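PDB 6HPN: antigen, P35 from Borreliella spielmanii A14S, which is an outer surface protein, probably a lipoprotein, of the PFam54 family, an orthologue of Borrelia burgdorferi BBA64, whose family is thought to act in Lyme disease. Local coordinates for residues 139-144 and 219-224; 171-176 and 192-197. One frame throughout, in Å; residues are numbered along the deposited sequence.

How the interactions relate
Both contacts lie within the C-terminal, all-helical part of the protein, a PFam54 domain, on opposite sides of the chain's centre: their own centres are 42 Å apart and their nearest atoms about 29 Å. Interaction 1, its centre about 26 Å from that of the chain, closes one end of the bundle, where the loop between helix 106-135 and helix 146-179 meets the end of helix 200-221 and the residues just after it; its contacts are aliphatic groups against one another and against backbone carbonyls. Interaction 2, its centre about 17 Å from that of the chain, pairs helix 146-179 with helix 187-197 and adds a salt bridge and a nearly straight hydrogen bond from an asparagine amide to a carboxylate. Both are only partly buried.

Interaction 1 (139-144 and 219-224); sequences DKLHHL and NILAPI
At one end of the helical bundle, the 3-10 turn leading towards helix 146-179 packs against the C-terminal end of helix 200-221 and the short 3-10 turn that follows it, and I224 meets K140, L141, H143 and L144. I224 buries the most surface, 115 of the 308 Å² summed over both segments. Its CG1 stands between the backbone N and the carbonyl carbon (chi1 56°), while CG2 lies anti to the carbonyl carbon. Both branches end against the K140 carbonyl: CG2 and CD1 of I224 each come to 3.8 Å from K140 O, and CG2 also touches the CB of H143. Beside them, K140 CB rests 3.8 Å from I224 CB, and the lysine chain, bent at chi2 (135°), runs by the I224 carbonyl with CD 3.4 Å from I224 O. L144 works on the other flank. Its side chain crosses that of I220 at about a right angle, CD1 lying 4.1 Å from I220 CG2, while CD2 sits 3.5 Å from I220 O. Deeper in, L141 CD2 reaches L221 CD2 and I224 CD1, both at 4.2 Å. L26 of helix 16-40 and I134 of helix 106-135 also touch L141, and L149 and L152 of helix 146-179 touch L144, joining the contact to the bundle interior. This loop-to-terminus packing joins the loop after helix 106-135 to the C-terminal end of the chain in an all-alpha bundle.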
loop_
_atom_site.group_PDB
_atom_site.type_symbol
_atom_site.label_atom_id
_atom_site.label_comp_id
_atom_site.label_asym_id
_atom_site.label_seq_id
_atom_site.Cartn_x
_atom_site.Cartn_y
_atom_site.Cartn_z
ATOM N N ASP A 139 23.549 -11.289 -3.403
ATOM C CA ASP A 139 25.002 -11.599 -3.368
ATOM C C ASP A 139 25.798 -10.717 -4.338
ATOM O O ASP A 139 27.023 -10.698 -4.212
ATOM C CB ASP A 139 25.244 -13.071 -3.684
ATOM C CG ASP A 139 24.762 -14.003 -2.596
ATOM O OD1 ASP A 139 24.513 -13.531 -1.466
ATOM O OD2 ASP A 139 24.648 -15.199 -2.890
ATOM N N LYS A 140 25.162 -9.996 -5.257
ATOM C CA LYS A 140 25.910 -9.275 -6.318
ATOM C C LYS A 140 25.738 -7.754 -6.206
ATOM O O LYS A 140 26.177 -7.060 -7.125
ATOM C CB LYS A 140 25.487 -9.788 -7.701
ATOM C CG LYS A 140 26.118 -11.108 -8.136
ATOM C CD LYS A 140 25.111 -12.087 -8.759
ATOM C CE LYS A 140 25.717 -13.035 -9.776
ATOM N NZ LYS A 140 25.978 -12.371 -11.081
ATOM N N LEU A 141 25.189 -7.216 -5.125
ATOM C CA LEU A 141 24.976 -5.740 -5.026
ATOM C C LEU A 141 26.325 -5.003 -5.007
ATOM O O LEU A 141 26.371 -3.803 -5.436
ATOM C CB LEU A 141 24.156 -5.412 -3.776
ATOM C CG LEU A 141 22.669 -5.765 -3.818
ATOM C CD1 LEU A 141 22.038 -5.473 -2.475
ATOM C CD2 LEU A 141 21.933 -4.991 -4.916
ATOM N N HIS A 142 27.389 -5.675 -4.543
ATOM C CA HIS A 142 28.757 -5.105 -4.472
ATOM C C HIS A 142 29.261 -4.768 -5.883
ATOM O O HIS A 142 30.076 -3.843 -6.006
ATOM C CB HIS A 142 29.697 -5.993 -3.651
ATOM C CG HIS A 142 29.859 -7.386 -4.147
ATOM N ND1 HIS A 142 30.941 -7.767 -4.926
ATOM C CD2 HIS A 142 29.100 -8.490 -3.957
ATOM C CE1 HIS A 142 30.842 -9.057 -5.201
ATOM N NE2 HIS A 142 29.715 -9.522 -4.617
ATOM N N HIS A 143 28.749 -5.400 -6.936
ATOM C CA HIS A 143 29.203 -5.095 -8.321
ATOM C C HIS A 143 28.684 -3.705 -8.760
ATOM O O HIS A 143 29.209 -3.167 -9.764
ATOM C CB HIS A 143 28.893 -6.281 -9.262
ATOM C CG HIS A 143 29.746 -7.483 -8.987
ATOM N ND1 HIS A 143 29.233 -8.770 -8.904
ATOM C CD2 HIS A 143 31.074 -7.601 -8.747
ATOM C CE1 HIS A 143 30.203 -9.630 -8.655
ATOM N NE2 HIS A 143 31.344 -8.933 -8.534
ATOM N N LEU A 144 27.751 -3.088 -8.019
ATOM C CA LEU A 144 27.099 -1.814 -8.435
ATOM C C LEU A 144 27.891 -0.593 -7.973
ATOM O O LEU A 144 28.431 -0.611 -6.866
ATOM C CB LEU A 144 25.692 -1.726 -7.840
ATOM C CG LEU A 144 24.690 -2.758 -8.350
ATOM C CD1 LEU A 144 23.383 -2.661 -7.568
ATOM C CD2 LEU A 144 24.450 -2.591 -9.839
ATOM N N ASN A 219 16.212 -1.736 -14.173
ATOM C CA ASN A 219 17.363 -1.281 -15.007
ATOM C C ASN A 219 18.670 -1.423 -14.221
ATOM O O ASN A 219 19.642 -1.971 -14.745
ATOM C CB ASN A 219 17.157 0.155 -15.509
ATOM C CG ASN A 219 16.337 0.191 -16.787
ATOM O OD1 ASN A 219 16.193 -0.825 -17.450
ATOM N ND2 ASN A 219 15.796 1.338 -17.144
ATOM N N ILE A 220 18.672 -0.983 -12.976
ATOM C CA ILE A 220 19.885 -0.988 -12.116
ATOM C C ILE A 220 20.337 -2.425 -11.865
ATOM O O ILE A 220 21.559 -2.620 -11.756
ATOM C CB ILE A 220 19.631 -0.216 -10.809
ATOM C CG1 ILE A 220 19.698 1.288 -11.062
ATOM C CG2 ILE A 220 20.618 -0.639 -9.744
ATOM C CD1 ILE A 220 19.372 2.132 -9.866
ATOM N N LEU A 221 19.402 -3.370 -11.779
ATOM C CA LEU A 221 19.685 -4.775 -11.384
ATOM C C LEU A 221 19.901 -5.666 -12.611
ATOM O O LEU A 221 20.368 -6.788 -12.429
ATOM C CB LEU A 221 18.526 -5.297 -10.534
ATOM C CG LEU A 221 18.288 -4.572 -9.203
ATOM C CD1 LEU A 221 17.249 -5.321 -8.387
ATOM C CD2 LEU A 221 19.571 -4.392 -8.384
ATOM N N ALA A 222 19.620 -5.177 -13.818
ATOM C CA ALA A 222 19.670 -6.001 -15.046
ATOM C C ALA A 222 21.053 -6.642 -15.161
ATOM O O ALA A 222 21.176 -7.864 -15.247
ATOM C CB ALA A 222 19.282 -5.188 -16.252
ATOM N N PRO A 223 22.161 -5.884 -15.048
ATOM C CA PRO A 223 23.488 -6.496 -15.201
ATOM C C PRO A 223 23.915 -7.541 -14.141
ATOM O O PRO A 223 24.902 -8.181 -14.382
ATOM C CB PRO A 223 24.425 -5.266 -15.132
ATOM C CG PRO A 223 23.518 -4.063 -15.404
ATOM C CD PRO A 223 22.222 -4.442 -14.732
ATOM N N ILE A 224 23.215 -7.720 -13.010
ATOM C CA ILE A 224 23.702 -8.614 -11.907
ATOM C C ILE A 224 22.769 -9.826 -11.741
ATOM O O ILE A 224 22.792 -10.521 -10.716
ATOM C CB ILE A 224 23.933 -7.818 -10.603
ATOM C CG1 ILE A 224 22.697 -7.050 -10.122
ATOM C CG2 ILE A 224 25.135 -6.889 -10.768
ATOM C CD1 ILE A 224 22.747 -6.735 -8.657
#

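Interaction 2 (171-176 and 192-197); sequences DDIIKE and DNVELK
E176 and K197 reach toward each other tip to tip between two nearly antiparallel helices of the all-alpha PFam54 fold; the axes of segments 171-176 and 192-197 run at 159° and approach to 10.9 Å. Helix 146-179 packs here against helix 187-197 through a polar cluster beside an apolar layer. I173 and K197 slide past each other in opposite directions, I173 CG1 lying 3.4 Å from K197 CD, so the lysine methylenes form part of the apolar layer. I173 CD1 continues that layer to V194 CG2 at 4.4 Å, and L102 of helix 89-102 also touches V194. On the other flank, D172 CB meets K197 CE at 3.8 Å, while the D172 carboxylate forms a salt bridge with K168. The K197 chain is extended as far as CE, and a bend at chi4 (78°) sets NZ 2.7 Å from E176 OE1, on its syn lone pair. N193, its CG anti to the backbone N, brings its amide to the same oxygen with the carboxylate and amide planes 64° apart. E176 OE1 is thus gripped twice, and K197 NZ also donates to N193 OD1 at 2.9 Å, from above the carbonyl plane. The second grip on OE1 is nearly straight: N193 ND2 lies 2.8 Å from E176 OE1, which sits almost in the amide plane.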
loop_
_atom_site.group_PDB
_atom_site.type_symbol
_atom_site.label_atom_id
_atom_site.label_comp_id
_atom_site.label_asym_id
_atom_site.label_seq_id
_atom_site.Cartn_x
_atom_site.Cartn_y
_atom_site.Cartn_z
ATOM N N ASP A 171 -5.667 8.230 9.420
ATOM C CA ASP A 171 -5.885 8.645 10.830
ATOM C C ASP A 171 -6.787 9.896 10.855
ATOM O O ASP A 171 -7.606 9.985 11.767
ATOM C CB ASP A 171 -4.559 8.836 11.571
ATOM C CG ASP A 171 -3.833 7.545 11.924
ATOM O OD1 ASP A 171 -4.475 6.471 11.985
ATOM O OD2 ASP A 171 -2.622 7.627 12.123
ATOM N N ASP A 172 -6.663 10.809 9.884
ATOM C CA ASP A 172 -7.379 12.114 9.886
ATOM C C ASP A 172 -8.864 11.874 9.615
ATOM O O ASP A 172 -9.709 12.438 10.348
ATOM C CB ASP A 172 -6.778 13.092 8.874
ATOM C CG ASP A 172 -5.440 13.651 9.328
ATOM O OD1 ASP A 172 -5.107 13.427 10.478
ATOM O OD2 ASP A 172 -4.746 14.312 8.528
ATOM N N ILE A 173 -9.149 11.094 8.576
ATOM C CA ILE A 173 -10.513 10.613 8.229
ATOM C C ILE A 173 -11.141 10.061 9.512
ATOM O O ILE A 173 -12.269 10.432 9.820
ATOM C CB ILE A 173 -10.440 9.562 7.095
ATOM C CG1 ILE A 173 -10.179 10.203 5.732
ATOM C CG2 ILE A 173 -11.689 8.717 7.038
ATOM C CD1 ILE A 173 -9.734 9.226 4.618
ATOM N N ILE A 174 -10.422 9.218 10.242
ATOM C CA ILE A 174 -10.937 8.571 11.482
ATOM C C ILE A 174 -11.173 9.641 12.562
ATOM O O ILE A 174 -12.276 9.656 13.137
ATOM C CB ILE A 174 -9.976 7.453 11.941
ATOM C CG1 ILE A 174 -10.025 6.277 10.963
ATOM C CG2 ILE A 174 -10.269 6.991 13.360
ATOM C CD1 ILE A 174 -9.019 5.194 11.247
ATOM N N LYS A 175 -10.164 10.474 12.836
ATOM C CA LYS A 175 -10.236 11.542 13.859
ATOM C C LYS A 175 -11.427 12.439 13.535
ATOM O O LYS A 175 -12.230 12.662 14.445
ATOM C CB LYS A 175 -8.938 12.345 13.929
ATOM C CG LYS A 175 -8.028 11.971 15.092
ATOM C CD LYS A 175 -6.527 11.829 14.769
ATOM C CE LYS A 175 -5.876 10.685 15.536
ATOM N NZ LYS A 175 -4.503 10.383 15.063
ATOM N N GLU A 176 -11.545 12.878 12.279
ATOM C CA GLU A 176 -12.540 13.887 11.836
ATOM C C GLU A 176 -13.943 13.280 11.893
ATOM O O GLU A 176 -14.881 13.999 12.337
ATOM C CB GLU A 176 -12.189 14.418 10.446
ATOM C CG GLU A 176 -10.948 15.286 10.462
ATOM C CD GLU A 176 -10.224 15.433 9.138
ATOM O OE1 GLU A 176 -10.807 15.081 8.095
ATOM O OE2 GLU A 176 -9.071 15.900 9.158
ATOM N N ASP A 192 -17.071 14.078 0.069
ATOM C CA ASP A 192 -16.231 15.268 -0.197
ATOM C C ASP A 192 -14.946 15.167 0.629
ATOM O O ASP A 192 -13.883 15.352 0.039
ATOM C CB ASP A 192 -16.992 16.556 0.120
ATOM C CG ASP A 192 -18.136 16.890 -0.821
ATOM O OD1 ASP A 192 -18.431 16.098 -1.751
ATOM O OD2 ASP A 192 -18.737 17.944 -0.599
ATOM N N ASN A 193 -15.033 14.916 1.939
ATOM C CA ASN A 193 -13.857 14.888 2.855
ATOM C C ASN A 193 -12.804 13.912 2.304
ATOM O O ASN A 193 -11.601 14.278 2.173
ATOM C CB ASN A 193 -14.261 14.517 4.290
ATOM C CG ASN A 193 -13.084 14.305 5.229
ATOM O OD1 ASN A 193 -12.279 13.401 5.024
ATOM N ND2 ASN A 193 -12.982 15.097 6.285
ATOM N N VAL A 194 -13.251 12.704 1.979
ATOM C CA VAL A 194 -12.388 11.620 1.442
ATOM C C VAL A 194 -11.821 12.037 0.084
ATOM O O VAL A 194 -10.591 11.907 -0.077
ATOM C CB VAL A 194 -13.160 10.300 1.345
ATOM C CG1 VAL A 194 -12.320 9.222 0.680
ATOM C CG2 VAL A 194 -13.630 9.851 2.718
ATOM N N GLU A 195 -12.659 12.540 -0.832
ATOM C CA GLU A 195 -12.224 12.933 -2.204
ATOM C C GLU A 195 -11.118 13.995 -2.152
ATOM O O GLU A 195 -10.197 13.913 -2.975
ATOM C CB GLU A 195 -13.388 13.448 -3.040
ATOM C CG GLU A 195 -13.017 13.647 -4.495
ATOM C CD GLU A 195 -14.212 13.631 -5.428
ATOM O OE1 GLU A 195 -15.310 13.915 -4.959
ATOM O OE2 GLU A 195 -14.048 13.303 -6.610
ATOM N N LEU A 196 -11.198 14.952 -1.227
ATOM C CA LEU A 196 -10.169 16.020 -1.080
ATOM C C LEU A 196 -8.831 15.370 -0.746
ATOM O O LEU A 196 -7.833 15.806 -1.301
ATOM C CB LEU A 196 -10.576 17.030 0.003
ATOM C CG LEU A 196 -11.644 18.044 -0.414
ATOM C CD1 LEU A 196 -11.994 18.973 0.747
ATOM C CD2 LEU A 196 -11.215 18.851 -1.640
ATOM N N LYS A 197 -8.843 14.351 0.117
ATOM C CA LYS A 197 -7.628 13.637 0.596
ATOM C C LYS A 197 -7.073 12.697 -0.487
ATOM O O LYS A 197 -5.886 12.335 -0.363
ATOM C CB LYS A 197 -7.964 12.830 1.853
ATOM C CG LYS A 197 -8.016 13.634 3.140
ATOM C CD LYS A 197 -8.517 12.825 4.299
ATOM C CE LYS A 197 -8.551 13.598 5.598
ATOM N NZ LYS A 197 -9.721 14.503 5.645
#